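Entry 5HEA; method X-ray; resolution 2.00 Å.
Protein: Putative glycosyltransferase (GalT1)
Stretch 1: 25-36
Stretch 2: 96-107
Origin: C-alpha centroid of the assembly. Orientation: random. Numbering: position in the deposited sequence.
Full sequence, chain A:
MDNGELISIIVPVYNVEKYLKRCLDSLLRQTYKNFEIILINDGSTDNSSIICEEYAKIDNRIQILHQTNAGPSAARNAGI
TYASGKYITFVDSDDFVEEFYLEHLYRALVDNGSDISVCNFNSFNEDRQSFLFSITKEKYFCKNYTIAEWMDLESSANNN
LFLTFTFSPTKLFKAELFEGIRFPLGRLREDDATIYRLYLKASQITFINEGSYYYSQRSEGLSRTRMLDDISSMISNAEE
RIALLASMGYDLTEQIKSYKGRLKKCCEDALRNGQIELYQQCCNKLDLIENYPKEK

Stretch 1 25-36: DSLLRQTYKNFE
Stretch 2, residues 96-107: FVEEFYLEHLYR

How do the two backbones run past each other? Stretch 1 leaves a helix at R29 (phi/psi -83/14), passes through an extended Q30 (-67/136), and reaches a strand at F35. Stretch 2 begins as a strand at F96 and V97, makes a type I turn from E98 to Y101, and enters a helix with F100 at its N-cap position. Residue numbers rise together across the contact: CA atoms lie 5.8 Å apart for S26 and V97, 4.6 Å for Q30 and E99, 5.5 Å for T31 and F100, and 5.0 Å for Y32 and E103. The contact buries 702 Å², both sides summed.

Which direct hydrogen bonds fix this register? Q30, buried, is the hub. Its m, m side chain (chi1 -77°, chi2 -53°, chi3 -67°) starts sideways, but its end swings to the turn, where an amide can both give and accept. Q30 NE2 donates to E98 O at 2.9 Å and, within its own stretch, to S26 O at 3.1 Å; Q30 OE1 accepts from L102 N at 2.9 Å, engaging a free NH in the first turn of the helix. Next to it, T31 N donates to E99 O at 2.8 Å. T31, chi1 p, uses its hydroxyl as donor from OG1 to E103 OE1 at 2.5 Å, reached by an extended t, t glutamate whose OE2 meets R107 NH1 in a 2.6 Å salt bridge. At the other end V97 N donates to S26 OG at 3.3 Å, with S26 in the p rotamer.

What do the waters add? Water 1 donates to S26 O at 2.6 Å and V97 O at 2.9 Å, joining two carbonyls that could not bond each other. Water 2 donates to Q30 OE1 and T31 OG1, both at 2.8 Å, and accepts from Y32 N and E103 N, both at 2.9 Å, so it bridges the two backbones.

What packs around this polar seam? Y32 (chi1 t, chi2 -84°) points toward the helix, with CB 3.9 Å from L102 CB. Its ring lies oblique to that of Y106 (chi1 t, chi2 81°), centroids 4.7 Å apart and planes at 46°; Y32 CE2 approaches Y106 CG at 3.5 Å, while Y32 OH sits over the Y106 ring face. L102, with chi1 off-rotamer at -138° and chi2 39°, also brings CD2 to 4.0 Å from F35 CD2 (F35 chi1 p). V97, chi1 m, places CG2 4.1 Å from L27 CD2, a compact apolar contact beside the S26 bond.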

# COMPACT_ATOMS: atom_id res chain seq x y z
N ASP A 25 -8.68 -7.43 40.28
CA ASP A 25 -9.09 -7.80 41.64
C ASP A 25 -7.85 -8.13 42.49
O ASP A 25 -7.73 -7.69 43.63
CB ASP A 25 -10.07 -9.00 41.65
CG ASP A 25 -11.47 -8.65 41.11
OD1 ASP A 25 -11.85 -7.45 41.06
OD2 ASP A 25 -12.21 -9.59 40.73
N SER A 26 -6.92 -8.90 41.92
CA SER A 26 -5.71 -9.28 42.66
C SER A 26 -4.80 -8.08 42.99
O SER A 26 -4.13 -8.08 44.02
CB SER A 26 -4.93 -10.39 41.95
OG SER A 26 -4.18 -9.88 40.87
N LEU A 27 -4.80 -7.06 42.13
CA LEU A 27 -4.01 -5.86 42.38
C LEU A 27 -4.60 -4.92 43.43
O LEU A 27 -3.89 -4.38 44.28
CB LEU A 27 -3.78 -5.07 41.08
CG LEU A 27 -2.94 -5.74 39.99
CD1 LEU A 27 -2.88 -4.87 38.73
CD2 LEU A 27 -1.56 -6.01 40.52
N LEU A 28 -5.91 -4.68 43.35
CA LEU A 28 -6.57 -3.84 44.33
C LEU A 28 -6.52 -4.42 45.75
O LEU A 28 -6.62 -3.68 46.72
CB LEU A 28 -8.02 -3.57 43.91
CG LEU A 28 -8.15 -2.74 42.63
CD1 LEU A 28 -9.62 -2.48 42.30
CD2 LEU A 28 -7.39 -1.42 42.77
N ARG A 29 -6.34 -5.74 45.86
CA ARG A 29 -6.16 -6.39 47.16
C ARG A 29 -4.73 -6.35 47.70
O ARG A 29 -4.41 -7.09 48.63
CB ARG A 29 -6.60 -7.85 47.09
CG ARG A 29 -8.10 -8.06 46.96
CD ARG A 29 -8.44 -9.54 47.10
NE ARG A 29 -7.62 -10.38 46.23
CZ ARG A 29 -8.07 -11.00 45.13
NH1 ARG A 29 -9.35 -10.87 44.77
NH2 ARG A 29 -7.25 -11.75 44.40
N GLN A 30 -3.86 -5.51 47.13
CA GLN A 30 -2.47 -5.47 47.58
C GLN A 30 -2.36 -4.92 48.99
O GLN A 30 -3.00 -3.92 49.33
CB GLN A 30 -1.60 -4.63 46.63
CG GLN A 30 -1.24 -5.35 45.36
CD GLN A 30 -0.62 -6.70 45.63
OE1 GLN A 30 0.49 -6.79 46.17
NE2 GLN A 30 -1.33 -7.76 45.26
N THR A 31 -1.53 -5.57 49.81
CA THR A 31 -1.24 -5.10 51.16
C THR A 31 -0.46 -3.79 51.13
O THR A 31 -0.54 -2.98 52.06
CB THR A 31 -0.47 -6.15 51.99
OG1 THR A 31 0.77 -6.46 51.33
CG2 THR A 31 -1.27 -7.43 52.10
N TYR A 32 0.32 -3.58 50.07
CA TYR A 32 0.99 -2.31 49.85
C TYR A 32 -0.01 -1.38 49.17
O TYR A 32 -0.43 -1.62 48.04
CB TYR A 32 2.23 -2.48 48.97
CG TYR A 32 3.13 -1.26 48.92
CD1 TYR A 32 2.87 -0.22 48.04
CD2 TYR A 32 4.23 -1.15 49.76
CE1 TYR A 32 3.68 0.90 47.98
CE2 TYR A 32 5.05 -0.04 49.71
CZ TYR A 32 4.78 0.98 48.82
OH TYR A 32 5.59 2.07 48.76
N LYS A 33 -0.38 -0.31 49.86
CA LYS A 33 -1.52 0.50 49.44
C LYS A 33 -1.17 1.63 48.48
O LYS A 33 -1.99 2.02 47.65
CB LYS A 33 -2.24 1.08 50.67
CG LYS A 33 -2.71 0.03 51.67
CD LYS A 33 -3.79 -0.83 51.08
CE LYS A 33 -4.23 -1.91 52.05
NZ LYS A 33 -5.41 -2.66 51.51
N ASN A 34 0.04 2.16 48.60
CA ASN A 34 0.38 3.37 47.86
C ASN A 34 0.86 3.10 46.43
O ASN A 34 2.04 3.21 46.11
CB ASN A 34 1.41 4.21 48.62
CG ASN A 34 1.55 5.60 48.05
OD1 ASN A 34 0.73 6.02 47.23
ND2 ASN A 34 2.58 6.33 48.47
N PHE A 35 -0.08 2.74 45.56
CA PHE A 35 0.25 2.50 44.17
C PHE A 35 -0.70 3.24 43.25
O PHE A 35 -1.77 3.70 43.67
CB PHE A 35 0.23 1.00 43.84
CG PHE A 35 -1.08 0.33 44.15
CD1 PHE A 35 -2.18 0.46 43.31
CD2 PHE A 35 -1.22 -0.44 45.29
CE1 PHE A 35 -3.38 -0.15 43.60
CE2 PHE A 35 -2.42 -1.06 45.59
CZ PHE A 35 -3.50 -0.92 44.75
N GLU A 36 -0.30 3.36 41.99
CA GLU A 36 -1.21 3.68 40.91
C GLU A 36 -1.17 2.54 39.90
O GLU A 36 -0.10 1.96 39.64
CB GLU A 36 -0.85 5.01 40.25
CG GLU A 36 0.54 5.06 39.64
CD GLU A 36 0.83 6.38 38.93
OE1 GLU A 36 -0.09 7.20 38.76
OE2 GLU A 36 1.99 6.60 38.54
N PHE A 96 -2.15 -12.87 37.45
CA PHE A 96 -2.60 -12.39 38.75
C PHE A 96 -1.56 -12.66 39.83
O PHE A 96 -0.61 -13.40 39.61
CB PHE A 96 -3.97 -12.98 39.14
CG PHE A 96 -4.00 -14.48 39.15
CD1 PHE A 96 -4.12 -15.19 37.96
CD2 PHE A 96 -3.92 -15.18 40.34
CE1 PHE A 96 -4.15 -16.57 37.96
CE2 PHE A 96 -3.96 -16.58 40.36
CZ PHE A 96 -4.07 -17.27 39.17
N VAL A 97 -1.73 -12.02 40.99
CA VAL A 97 -0.70 -12.06 42.02
C VAL A 97 -1.26 -12.30 43.42
O VAL A 97 -2.45 -12.10 43.68
CB VAL A 97 0.12 -10.73 42.03
CG1 VAL A 97 0.83 -10.52 40.71
CG2 VAL A 97 -0.80 -9.56 42.32
N GLU A 98 -0.37 -12.70 44.33
CA GLU A 98 -0.69 -12.82 45.75
C GLU A 98 -0.94 -11.43 46.32
O GLU A 98 -0.50 -10.45 45.74
CB GLU A 98 0.47 -13.45 46.52
CG GLU A 98 0.73 -14.90 46.19
CD GLU A 98 -0.30 -15.82 46.83
OE1 GLU A 98 -1.07 -15.34 47.69
OE2 GLU A 98 -0.33 -17.01 46.47
N GLU A 99 -1.63 -11.35 47.45
CA GLU A 99 -1.95 -10.06 48.06
C GLU A 99 -0.73 -9.36 48.65
O GLU A 99 -0.75 -8.14 48.86
CB GLU A 99 -3.03 -10.21 49.13
CG GLU A 99 -2.51 -10.78 50.44
CD GLU A 99 -3.59 -10.91 51.49
OE1 GLU A 99 -4.77 -11.03 51.10
OE2 GLU A 99 -3.25 -10.89 52.70
N PHE A 100 0.33 -10.12 48.91
CA PHE A 100 1.57 -9.58 49.48
C PHE A 100 2.68 -9.37 48.44
O PHE A 100 3.83 -9.08 48.78
CB PHE A 100 2.09 -10.50 50.60
CG PHE A 100 2.19 -11.94 50.20
CD1 PHE A 100 3.22 -12.39 49.39
CD2 PHE A 100 1.24 -12.86 50.65
CE1 PHE A 100 3.31 -13.72 49.03
CE2 PHE A 100 1.33 -14.19 50.28
CZ PHE A 100 2.37 -14.62 49.47
N TYR A 101 2.32 -9.51 47.17
CA TYR A 101 3.26 -9.40 46.06
C TYR A 101 4.09 -8.12 46.06
O TYR A 101 5.33 -8.15 46.09
CB TYR A 101 2.48 -9.50 44.74
CG TYR A 101 3.29 -9.24 43.48
CD1 TYR A 101 4.19 -10.18 43.01
CD2 TYR A 101 3.09 -8.08 42.74
CE1 TYR A 101 4.90 -9.96 41.84
CE2 TYR A 101 3.80 -7.85 41.57
CZ TYR A 101 4.71 -8.80 41.13
OH TYR A 101 5.42 -8.60 39.98
N LEU A 102 3.40 -6.99 46.03
CA LEU A 102 4.04 -5.68 45.95
C LEU A 102 4.87 -5.38 47.21
O LEU A 102 6.01 -4.91 47.13
CB LEU A 102 2.97 -4.61 45.78
CG LEU A 102 3.20 -3.47 44.79
CD1 LEU A 102 3.89 -3.97 43.52
CD2 LEU A 102 1.86 -2.83 44.47
N GLU A 103 4.27 -5.64 48.36
CA GLU A 103 4.93 -5.43 49.65
C GLU A 103 6.28 -6.16 49.74
O GLU A 103 7.28 -5.59 50.14
CB GLU A 103 4.00 -5.86 50.79
CG GLU A 103 4.55 -5.59 52.18
CD GLU A 103 3.67 -6.14 53.29
OE1 GLU A 103 2.64 -6.79 52.99
OE2 GLU A 103 4.01 -5.93 54.47
N HIS A 104 6.29 -7.43 49.35
CA HIS A 104 7.53 -8.22 49.38
C HIS A 104 8.62 -7.70 48.46
O HIS A 104 9.79 -7.70 48.84
CB HIS A 104 7.25 -9.70 49.13
CG HIS A 104 6.61 -10.40 50.29
ND1 HIS A 104 6.63 -11.77 50.44
CD2 HIS A 104 5.96 -9.91 51.37
CE1 HIS A 104 6.01 -12.09 51.56
NE2 HIS A 104 5.60 -10.98 52.15
N LEU A 105 8.25 -7.28 47.25
CA LEU A 105 9.18 -6.65 46.31
C LEU A 105 9.69 -5.34 46.87
O LEU A 105 10.89 -5.03 46.76
CB LEU A 105 8.49 -6.38 44.95
CG LEU A 105 8.31 -7.59 44.03
CD1 LEU A 105 7.53 -7.21 42.78
CD2 LEU A 105 9.67 -8.19 43.67
N TYR A 106 8.79 -4.56 47.45
CA TYR A 106 9.15 -3.26 48.00
C TYR A 106 10.17 -3.41 49.13
O TYR A 106 11.23 -2.81 49.10
CB TYR A 106 7.92 -2.48 48.48
CG TYR A 106 8.27 -1.11 49.04
CD1 TYR A 106 8.48 -0.03 48.19
CD2 TYR A 106 8.40 -0.91 50.41
CE1 TYR A 106 8.81 1.23 48.70
CE2 TYR A 106 8.73 0.35 50.93
CZ TYR A 106 8.93 1.41 50.07
OH TYR A 106 9.25 2.66 50.55
N ARG A 107 9.83 -4.24 50.12
CA ARG A 107 10.75 -4.50 51.24
C ARG A 107 12.11 -5.01 50.78
O ARG A 107 13.15 -4.60 51.30
CB ARG A 107 10.13 -5.52 52.19
CG ARG A 107 8.96 -4.96 52.95
CD ARG A 107 9.22 -4.98 54.44
NE ARG A 107 8.34 -4.04 55.13
CZ ARG A 107 7.05 -4.26 55.35
NH1 ARG A 107 6.50 -5.39 54.94
NH2 ARG A 107 6.32 -3.35 55.98
O HOH W 1 -4.05 -10.32 45.33
O HOH W 2 1.42 -5.89 48.63